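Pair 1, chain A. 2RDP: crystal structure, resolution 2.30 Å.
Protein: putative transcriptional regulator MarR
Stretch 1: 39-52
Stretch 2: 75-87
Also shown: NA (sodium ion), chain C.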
# COMPACT_ATOMS: atom_id res chain seq x y z
N PRO A 39 12.83 10.42 12.07
CA PRO A 39 13.92 10.71 11.14
C PRO A 39 14.21 9.59 10.13
O PRO A 39 15.33 9.51 9.64
CB PRO A 39 15.12 10.98 12.08
CG PRO A 39 14.84 10.12 13.28
CD PRO A 39 13.34 10.02 13.41
N ILE A 40 13.24 8.75 9.80
CA ILE A 40 13.42 7.76 8.73
C ILE A 40 12.44 8.00 7.59
O ILE A 40 11.47 8.76 7.76
CB ILE A 40 13.27 6.32 9.25
CG1 ILE A 40 11.90 6.13 9.91
CG2 ILE A 40 14.44 5.99 10.21
CD1 ILE A 40 11.57 4.70 10.26
N THR A 41 12.72 7.39 6.45
CA THR A 41 11.86 7.50 5.29
C THR A 41 11.01 6.22 5.19
O THR A 41 11.28 5.24 5.90
CB THR A 41 12.68 7.76 4.00
OG1 THR A 41 13.43 6.59 3.64
CG2 THR A 41 13.65 8.91 4.22
N PRO A 42 9.98 6.22 4.31
CA PRO A 42 9.18 4.99 4.15
C PRO A 42 9.95 3.70 3.80
O PRO A 42 9.65 2.67 4.40
CB PRO A 42 8.18 5.36 3.06
CG PRO A 42 8.07 6.79 3.13
CD PRO A 42 9.43 7.31 3.49
N PRO A 43 10.90 3.73 2.84
CA PRO A 43 11.63 2.46 2.58
C PRO A 43 12.59 2.05 3.74
O PRO A 43 12.86 0.84 3.90
CB PRO A 43 12.40 2.74 1.29
CG PRO A 43 11.93 4.05 0.80
CD PRO A 43 11.35 4.81 1.94
N GLN A 44 13.06 3.02 4.53
CA GLN A 44 13.82 2.70 5.72
C GLN A 44 12.91 2.05 6.78
O GLN A 44 13.29 1.04 7.38
CB GLN A 44 14.56 3.92 6.27
CG GLN A 44 15.63 4.44 5.32
CD GLN A 44 16.16 5.82 5.75
OE1 GLN A 44 15.61 6.48 6.63
NE2 GLN A 44 17.24 6.26 5.12
N PHE A 45 11.71 2.60 6.98
CA PHE A 45 10.70 1.89 7.77
C PHE A 45 10.55 0.40 7.34
O PHE A 45 10.72 -0.51 8.17
CB PHE A 45 9.35 2.63 7.80
CG PHE A 45 8.26 1.85 8.48
CD1 PHE A 45 8.20 1.79 9.87
CD2 PHE A 45 7.35 1.11 7.73
CE1 PHE A 45 7.23 1.03 10.51
CE2 PHE A 45 6.34 0.35 8.37
CZ PHE A 45 6.30 0.33 9.78
N VAL A 46 10.28 0.15 6.06
CA VAL A 46 10.12 -1.23 5.58
C VAL A 46 11.36 -2.09 5.89
O VAL A 46 11.24 -3.21 6.41
CB VAL A 46 9.78 -1.26 4.08
CG1 VAL A 46 9.69 -2.69 3.56
CG2 VAL A 46 8.43 -0.51 3.80
N ALA A 47 12.55 -1.56 5.55
CA ALA A 47 13.79 -2.27 5.78
C ALA A 47 13.96 -2.63 7.26
O ALA A 47 14.23 -3.80 7.59
CB ALA A 47 14.98 -1.43 5.27
N LEU A 48 13.81 -1.63 8.14
CA LEU A 48 13.95 -1.79 9.59
C LEU A 48 12.95 -2.77 10.20
O LEU A 48 13.31 -3.60 11.03
CB LEU A 48 13.86 -0.44 10.29
CG LEU A 48 14.98 0.58 10.04
CD1 LEU A 48 14.60 1.94 10.59
CD2 LEU A 48 16.29 0.12 10.63
N GLN A 49 11.69 -2.66 9.81
CA GLN A 49 10.67 -3.60 10.22
C GLN A 49 11.00 -5.06 9.80
O GLN A 49 10.73 -5.97 10.55
CB GLN A 49 9.31 -3.11 9.69
CG GLN A 49 8.22 -4.19 9.56
CD GLN A 49 8.00 -4.74 8.13
OE1 GLN A 49 8.10 -4.01 7.14
NE2 GLN A 49 7.67 -6.06 8.04
N TRP A 50 11.59 -5.27 8.62
CA TRP A 50 12.02 -6.62 8.20
C TRP A 50 13.12 -7.17 9.11
O TRP A 50 13.11 -8.33 9.47
CB TRP A 50 12.49 -6.66 6.73
CG TRP A 50 11.39 -6.77 5.74
CD1 TRP A 50 11.07 -5.88 4.75
CD2 TRP A 50 10.43 -7.83 5.65
NE1 TRP A 50 9.97 -6.31 4.05
CE2 TRP A 50 9.55 -7.50 4.59
CE3 TRP A 50 10.21 -9.02 6.38
CZ2 TRP A 50 8.47 -8.33 4.22
CZ3 TRP A 50 9.14 -9.84 6.01
CH2 TRP A 50 8.29 -9.50 4.94
N LEU A 51 14.07 -6.32 9.47
CA LEU A 51 15.14 -6.70 10.37
C LEU A 51 14.63 -6.98 11.79
O LEU A 51 15.10 -7.91 12.45
CB LEU A 51 16.21 -5.61 10.41
CG LEU A 51 17.05 -5.43 9.14
CD1 LEU A 51 17.80 -4.12 9.21
CD2 LEU A 51 17.99 -6.60 8.95
N LEU A 52 13.69 -6.17 12.25
CA LEU A 52 13.05 -6.40 13.55
C LEU A 52 12.33 -7.76 13.54
O LEU A 52 12.51 -8.56 14.46
CB LEU A 52 12.06 -5.27 13.89
CG LEU A 52 11.35 -5.26 15.26
CD1 LEU A 52 12.30 -4.93 16.37
CD2 LEU A 52 10.16 -4.29 15.27
N ASP A 75 22.17 0.83 -1.61
CA ASP A 75 22.12 2.28 -1.36
C ASP A 75 21.31 2.60 -0.11
O ASP A 75 21.66 3.48 0.66
CB ASP A 75 21.53 3.04 -2.55
CG ASP A 75 22.42 2.98 -3.82
OD1 ASP A 75 23.61 2.58 -3.75
OD2 ASP A 75 21.90 3.34 -4.91
N LEU A 76 20.20 1.89 0.08
CA LEU A 76 19.35 2.08 1.26
C LEU A 76 20.07 1.66 2.55
O LEU A 76 20.10 2.42 3.53
CB LEU A 76 18.05 1.29 1.05
CG LEU A 76 16.98 1.34 2.15
CD1 LEU A 76 16.32 2.69 2.19
CD2 LEU A 76 15.96 0.29 1.79
N VAL A 77 20.64 0.46 2.53
CA VAL A 77 21.43 -0.04 3.63
C VAL A 77 22.59 0.93 3.92
O VAL A 77 22.77 1.33 5.06
CB VAL A 77 21.88 -1.49 3.39
CG1 VAL A 77 22.91 -1.95 4.45
CG2 VAL A 77 20.66 -2.40 3.39
N ASP A 78 23.32 1.34 2.89
CA ASP A 78 24.37 2.36 3.03
C ASP A 78 23.89 3.63 3.78
O ASP A 78 24.59 4.05 4.69
CB ASP A 78 24.97 2.76 1.67
CG ASP A 78 25.82 1.64 1.02
OD1 ASP A 78 26.08 0.62 1.69
OD2 ASP A 78 26.22 1.81 -0.18
N ARG A 79 22.74 4.21 3.40
CA ARG A 79 22.18 5.40 4.11
C ARG A 79 21.93 5.08 5.58
O ARG A 79 22.33 5.85 6.45
CB ARG A 79 20.85 5.91 3.51
CG ARG A 79 20.89 7.20 2.65
CD ARG A 79 20.62 8.51 3.42
NE ARG A 79 21.58 9.57 3.02
CZ ARG A 79 22.47 10.20 3.82
NH1 ARG A 79 23.30 11.11 3.31
NH2 ARG A 79 22.53 9.94 5.13
N MSE A 80 21.28 3.95 5.85
CA MSE A 80 20.93 3.60 7.22
C MSE A 80 22.12 3.31 8.07
O MSE A 80 22.14 3.62 9.25
CB MSE A 80 19.98 2.43 7.24
CG MSE A 80 18.66 2.75 6.61
SE MSE A 80 17.47 1.21 6.65
CE MSE A 80 18.35 -0.01 5.43
N GLU A 81 23.13 2.68 7.48
CA GLU A 81 24.38 2.42 8.19
C GLU A 81 25.10 3.75 8.55
O GLU A 81 25.58 3.93 9.67
CB GLU A 81 25.27 1.49 7.36
CG GLU A 81 26.57 1.15 8.08
CD GLU A 81 27.51 0.21 7.32
OE1 GLU A 81 27.63 0.34 6.07
OE2 GLU A 81 28.15 -0.64 8.01
N ARG A 82 25.15 4.67 7.59
CA ARG A 82 25.73 6.00 7.76
C ARG A 82 25.05 6.74 8.91
O ARG A 82 25.74 7.39 9.68
CB ARG A 82 25.58 6.79 6.45
CG ARG A 82 26.81 7.57 5.96
CD ARG A 82 26.93 7.57 4.40
NE ARG A 82 25.68 7.89 3.67
CZ ARG A 82 25.26 7.27 2.55
NH1 ARG A 82 25.95 6.27 2.01
NH2 ARG A 82 24.12 7.64 1.96
N ASN A 83 23.72 6.61 9.03
CA ASN A 83 22.93 7.26 10.10
C ASN A 83 22.82 6.44 11.39
O ASN A 83 22.00 6.78 12.25
CB ASN A 83 21.49 7.57 9.66
CG ASN A 83 21.41 8.38 8.36
OD1 ASN A 83 22.38 9.01 7.94
ND2 ASN A 83 20.23 8.34 7.70
N GLY A 84 23.59 5.36 11.49
CA GLY A 84 23.64 4.54 12.71
C GLY A 84 22.40 3.75 13.08
O GLY A 84 22.21 3.39 14.24
N LEU A 85 21.54 3.47 12.09
CA LEU A 85 20.34 2.65 12.31
C LEU A 85 20.62 1.17 12.21
O LEU A 85 19.92 0.38 12.81
CB LEU A 85 19.27 2.99 11.26
CG LEU A 85 18.83 4.44 11.12
CD1 LEU A 85 18.01 4.64 9.84
CD2 LEU A 85 18.08 4.86 12.38
N VAL A 86 21.63 0.79 11.42
CA VAL A 86 22.00 -0.62 11.21
C VAL A 86 23.52 -0.72 11.12
O VAL A 86 24.19 0.27 10.84
CB VAL A 86 21.37 -1.25 9.87
CG1 VAL A 86 19.85 -1.00 9.78
CG2 VAL A 86 22.05 -0.74 8.61
N ALA A 87 24.05 -1.91 11.35
CA ALA A 87 25.47 -2.20 11.12
C ALA A 87 25.57 -3.39 10.18
O ALA A 87 24.63 -4.18 10.07
CB ALA A 87 26.20 -2.50 12.43
NA NA C . 10.33 11.19 8.13

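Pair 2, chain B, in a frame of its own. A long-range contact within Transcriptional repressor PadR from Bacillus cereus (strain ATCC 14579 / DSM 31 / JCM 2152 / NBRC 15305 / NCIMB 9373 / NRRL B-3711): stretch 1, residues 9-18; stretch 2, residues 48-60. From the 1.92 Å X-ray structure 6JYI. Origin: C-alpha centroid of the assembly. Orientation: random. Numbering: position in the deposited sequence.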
# COMPACT_ATOMS: atom_id res chain seq x y z
N GLY B 9 -11.82 4.27 5.47
CA GLY B 9 -12.63 3.61 4.46
C GLY B 9 -13.95 4.30 4.16
O GLY B 9 -14.37 4.36 3.01
N ARG B 10 -14.63 4.79 5.20
CA ARG B 10 -15.90 5.50 5.05
C ARG B 10 -15.71 6.78 4.20
O ARG B 10 -16.56 7.14 3.39
CB ARG B 10 -16.43 5.88 6.42
CG ARG B 10 -16.77 4.71 7.32
CD ARG B 10 -16.77 5.14 8.78
NE ARG B 10 -17.71 6.25 9.07
CZ ARG B 10 -18.91 6.12 9.63
NH1 ARG B 10 -19.38 4.92 9.96
NH2 ARG B 10 -19.65 7.20 9.87
N ASP B 11 -14.59 7.44 4.37
CA ASP B 11 -14.31 8.70 3.61
C ASP B 11 -14.00 8.50 2.17
O ASP B 11 -14.23 9.40 1.37
CB ASP B 11 -13.22 9.49 4.29
CG ASP B 11 -13.52 9.68 5.70
OD1 ASP B 11 -14.57 10.29 5.96
OD2 ASP B 11 -12.76 9.20 6.58
N VAL B 12 -13.51 7.30 1.80
CA VAL B 12 -13.39 6.98 0.40
C VAL B 12 -14.78 7.05 -0.26
O VAL B 12 -14.94 7.69 -1.31
CB VAL B 12 -12.79 5.56 0.13
CG1 VAL B 12 -12.81 5.28 -1.35
CG2 VAL B 12 -11.36 5.40 0.70
N VAL B 13 -15.76 6.41 0.38
CA VAL B 13 -17.13 6.40 -0.13
C VAL B 13 -17.74 7.77 -0.09
O VAL B 13 -18.30 8.22 -1.08
CB VAL B 13 -18.00 5.38 0.65
CG1 VAL B 13 -19.46 5.50 0.24
CG2 VAL B 13 -17.44 3.95 0.40
N LEU B 14 -17.62 8.48 1.04
CA LEU B 14 -18.20 9.84 1.14
C LEU B 14 -17.59 10.77 0.14
O LEU B 14 -18.30 11.55 -0.54
CB LEU B 14 -18.05 10.42 2.55
CG LEU B 14 -18.86 9.65 3.60
CD1 LEU B 14 -18.46 10.06 5.06
CD2 LEU B 14 -20.35 9.92 3.40
N GLY B 15 -16.27 10.70 -0.00
CA GLY B 15 -15.65 11.52 -1.03
C GLY B 15 -16.12 11.27 -2.43
O GLY B 15 -16.32 12.22 -3.21
N LEU B 16 -16.33 10.02 -2.78
CA LEU B 16 -16.83 9.70 -4.10
C LEU B 16 -18.21 10.33 -4.34
O LEU B 16 -18.46 10.97 -5.38
CB LEU B 16 -16.91 8.18 -4.26
CG LEU B 16 -15.61 7.47 -4.59
CD1 LEU B 16 -15.86 5.92 -4.64
CD2 LEU B 16 -15.02 7.98 -5.91
N LEU B 17 -19.05 10.24 -3.32
CA LEU B 17 -20.42 10.76 -3.39
C LEU B 17 -20.51 12.30 -3.36
O LEU B 17 -21.50 12.87 -3.78
CB LEU B 17 -21.28 10.12 -2.29
CG LEU B 17 -21.48 8.62 -2.44
CD1 LEU B 17 -22.25 8.00 -1.23
CD2 LEU B 17 -22.21 8.32 -3.75
N MSE B 18 -19.45 12.95 -2.92
CA MSE B 18 -19.36 14.42 -2.94
C MSE B 18 -19.67 15.06 -4.30
O MSE B 18 -20.38 16.04 -4.34
CB MSE B 18 -17.98 14.90 -2.43
CG MSE B 18 -17.81 14.76 -0.98
SE MSE B 18 -18.91 16.05 0.02
CE MSE B 18 -18.10 17.69 -0.58
N PRO B 48 -21.26 -3.16 3.00
CA PRO B 48 -21.33 -2.94 4.46
C PRO B 48 -21.10 -1.50 4.86
O PRO B 48 -21.81 -0.98 5.73
CB PRO B 48 -20.19 -3.83 4.99
CG PRO B 48 -20.22 -5.03 4.02
CD PRO B 48 -20.50 -4.39 2.67
N THR B 49 -20.15 -0.83 4.21
CA THR B 49 -19.88 0.58 4.50
C THR B 49 -21.04 1.47 4.05
O THR B 49 -21.44 2.38 4.78
CB THR B 49 -18.56 1.05 3.85
OG1 THR B 49 -17.49 0.27 4.35
CG2 THR B 49 -18.25 2.55 4.18
N LEU B 50 -21.60 1.21 2.88
CA LEU B 50 -22.76 1.94 2.40
C LEU B 50 -23.93 1.79 3.38
O LEU B 50 -24.55 2.78 3.78
CB LEU B 50 -23.16 1.46 1.00
CG LEU B 50 -22.22 1.88 -0.14
CD1 LEU B 50 -22.46 1.04 -1.40
CD2 LEU B 50 -22.38 3.36 -0.40
N ARG B 51 -24.18 0.58 3.85
CA ARG B 51 -25.32 0.30 4.73
C ARG B 51 -25.13 1.03 6.07
O ARG B 51 -26.07 1.57 6.63
CB ARG B 51 -25.49 -1.21 4.95
CG ARG B 51 -26.46 -1.62 6.08
CD ARG B 51 -27.83 -0.88 6.11
NE ARG B 51 -28.53 -0.78 4.82
CZ ARG B 51 -29.06 -1.81 4.16
NH1 ARG B 51 -28.96 -3.05 4.63
NH2 ARG B 51 -29.68 -1.60 2.99
N GLN B 52 -23.89 1.07 6.56
CA GLN B 52 -23.61 1.73 7.83
C GLN B 52 -23.78 3.25 7.71
O GLN B 52 -24.37 3.92 8.60
CB GLN B 52 -22.19 1.40 8.29
CG GLN B 52 -21.84 2.01 9.69
CD GLN B 52 -22.83 1.61 10.77
OE1 GLN B 52 -23.32 0.48 10.80
NE2 GLN B 52 -23.14 2.55 11.69
N LEU B 53 -23.30 3.79 6.60
CA LEU B 53 -23.40 5.22 6.35
C LEU B 53 -24.89 5.58 6.21
O LEU B 53 -25.33 6.63 6.69
CB LEU B 53 -22.60 5.62 5.11
CG LEU B 53 -21.08 5.55 5.28
CD1 LEU B 53 -20.42 5.70 3.92
CD2 LEU B 53 -20.55 6.66 6.28
N GLU B 54 -25.68 4.72 5.61
CA GLU B 54 -27.12 5.00 5.49
C GLU B 54 -27.76 4.92 6.87
O GLU B 54 -28.60 5.74 7.24
CB GLU B 54 -27.81 3.93 4.68
CG GLU B 54 -27.44 3.84 3.24
CD GLU B 54 -28.16 2.64 2.64
OE1 GLU B 54 -29.40 2.72 2.52
OE2 GLU B 54 -27.48 1.62 2.36
N ASN B 55 -27.38 3.89 7.63
CA ASN B 55 -27.96 3.72 8.98
C ASN B 55 -27.69 4.95 9.85
O ASN B 55 -28.49 5.29 10.73
CB ASN B 55 -27.37 2.49 9.67
CG ASN B 55 -27.93 1.18 9.15
OD1 ASN B 55 -27.50 0.11 9.58
ND2 ASN B 55 -28.90 1.25 8.24
N GLU B 56 -26.54 5.57 9.65
CA GLU B 56 -26.18 6.78 10.44
C GLU B 56 -26.67 8.08 9.85
O GLU B 56 -26.44 9.13 10.43
CB GLU B 56 -24.66 6.92 10.58
CG GLU B 56 -23.98 5.81 11.33
CD GLU B 56 -22.47 6.00 11.36
OE1 GLU B 56 -22.01 7.15 11.18
OE2 GLU B 56 -21.76 5.00 11.56
N GLY B 57 -27.26 8.05 8.65
CA GLY B 57 -27.75 9.27 8.05
C GLY B 57 -26.73 10.07 7.27
O GLY B 57 -26.98 11.23 6.95
N LYS B 58 -25.60 9.47 6.95
CA LYS B 58 -24.51 10.17 6.23
C LYS B 58 -24.76 10.14 4.72
O LYS B 58 -24.25 10.99 3.97
CB LYS B 58 -23.16 9.52 6.46
CG LYS B 58 -22.70 9.36 7.87
CD LYS B 58 -22.80 10.61 8.64
CE LYS B 58 -21.82 10.52 9.83
NZ LYS B 58 -22.54 10.70 11.00
N ILE B 59 -25.48 9.12 4.27
CA ILE B 59 -25.91 9.01 2.90
C ILE B 59 -27.35 8.51 2.90
O ILE B 59 -27.81 7.98 3.92
CB ILE B 59 -24.96 8.05 2.07
CG1 ILE B 59 -25.12 6.58 2.50
CG2 ILE B 59 -23.48 8.45 2.22
CD1 ILE B 59 -24.25 5.61 1.71
N LYS B 60 -28.02 8.64 1.76
CA LYS B 60 -29.35 8.13 1.59
C LYS B 60 -29.46 7.41 0.26
O LYS B 60 -28.90 7.85 -0.72
CB LYS B 60 -30.38 9.30 1.67

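The sharpest difference lies at one matched position, A:Gln44 in pair 1 and B:Arg10 in pair 2. In pair 2 the arginine crosses to the other stretch and forms a salt bridge. B:Arg10 NH2 donates to B:Glu56 OE1 at 2.7 Å, and B:Arg10 NH1 donates to B:Glu56 OE2 at 2.9 Å. Both bonds are nearly straight, so the guanidinium and carboxylate meet edge to edge. B:Gln52 NE2 also donates to B:Glu56 OE2, at 2.8 Å, which helps hold the carboxylate in place. B:Leu53 CD2 lies over one face of the guanidinium, 3.7 Å from B:Arg10 NH2.

In pair 1 no hydrogen bond crosses between the stretches. A:Gln44 OE1 turns back to its own stretch and accepts a bond from A:Thr41 N at 3.0 Å, at the start of the helix. The glutamine still packs across the contact with its aliphatic part: A:Gln44 CG is 3.7 Å from both A:Leu76 CD1 and A:Met80 CG. A:Asn83 matches B:Glu56 but carries no charge.

The backbone is shared closely, with an RMSD of 0.4 Å over 14 central residues. In each pair two helices cross steeply, at -85° in pair 1 and -76° in pair 2. The second helix then turns through a glycine with positive phi, A:Gly84 or B:Gly57, and enters a strand. The buried areas are similar, 445 and 458 Å².

The apolar centre is filled in different ways. A:Ala47 is small, and the long selenomethionine A:Met80 reaches it, with CE 3.7 Å from A:Ala47 CB. In pair 2 the bulk is divided differently. B:Val13 is larger and B:Leu53 shorter, and B:Val13 CG1 meets B:Leu53 CD1 at 3.8 Å. B:Val13 CG1 also touches B:Leu50 CD2 at 3.7 Å, whereas the matching A:Val77 makes no contact across.

A:Leu76 matches B:Thr49. The leucine packs on A:Ala47, with its CD2 4.0 Å from A:Ala47 CB. The threonine reaches the two matched residues with its one methyl: B:Thr49 CG2 is 3.9 Å from B:Arg10 CA and 4.1 Å from B:Val13 CG2.

The far end is nearly the same in both. A:Leu48 and A:Leu51 match B:Leu14 and B:Leu17, with the same m, t rotamers. They close on a branched residue of the strand. A:Val86 CG1 is 3.8 Å from both A:Leu48 CD2 and A:Leu51 CD1. B:Ile59 CG2 is 3.7 Å from both B:Leu14 CD2 and B:Leu17 CD1.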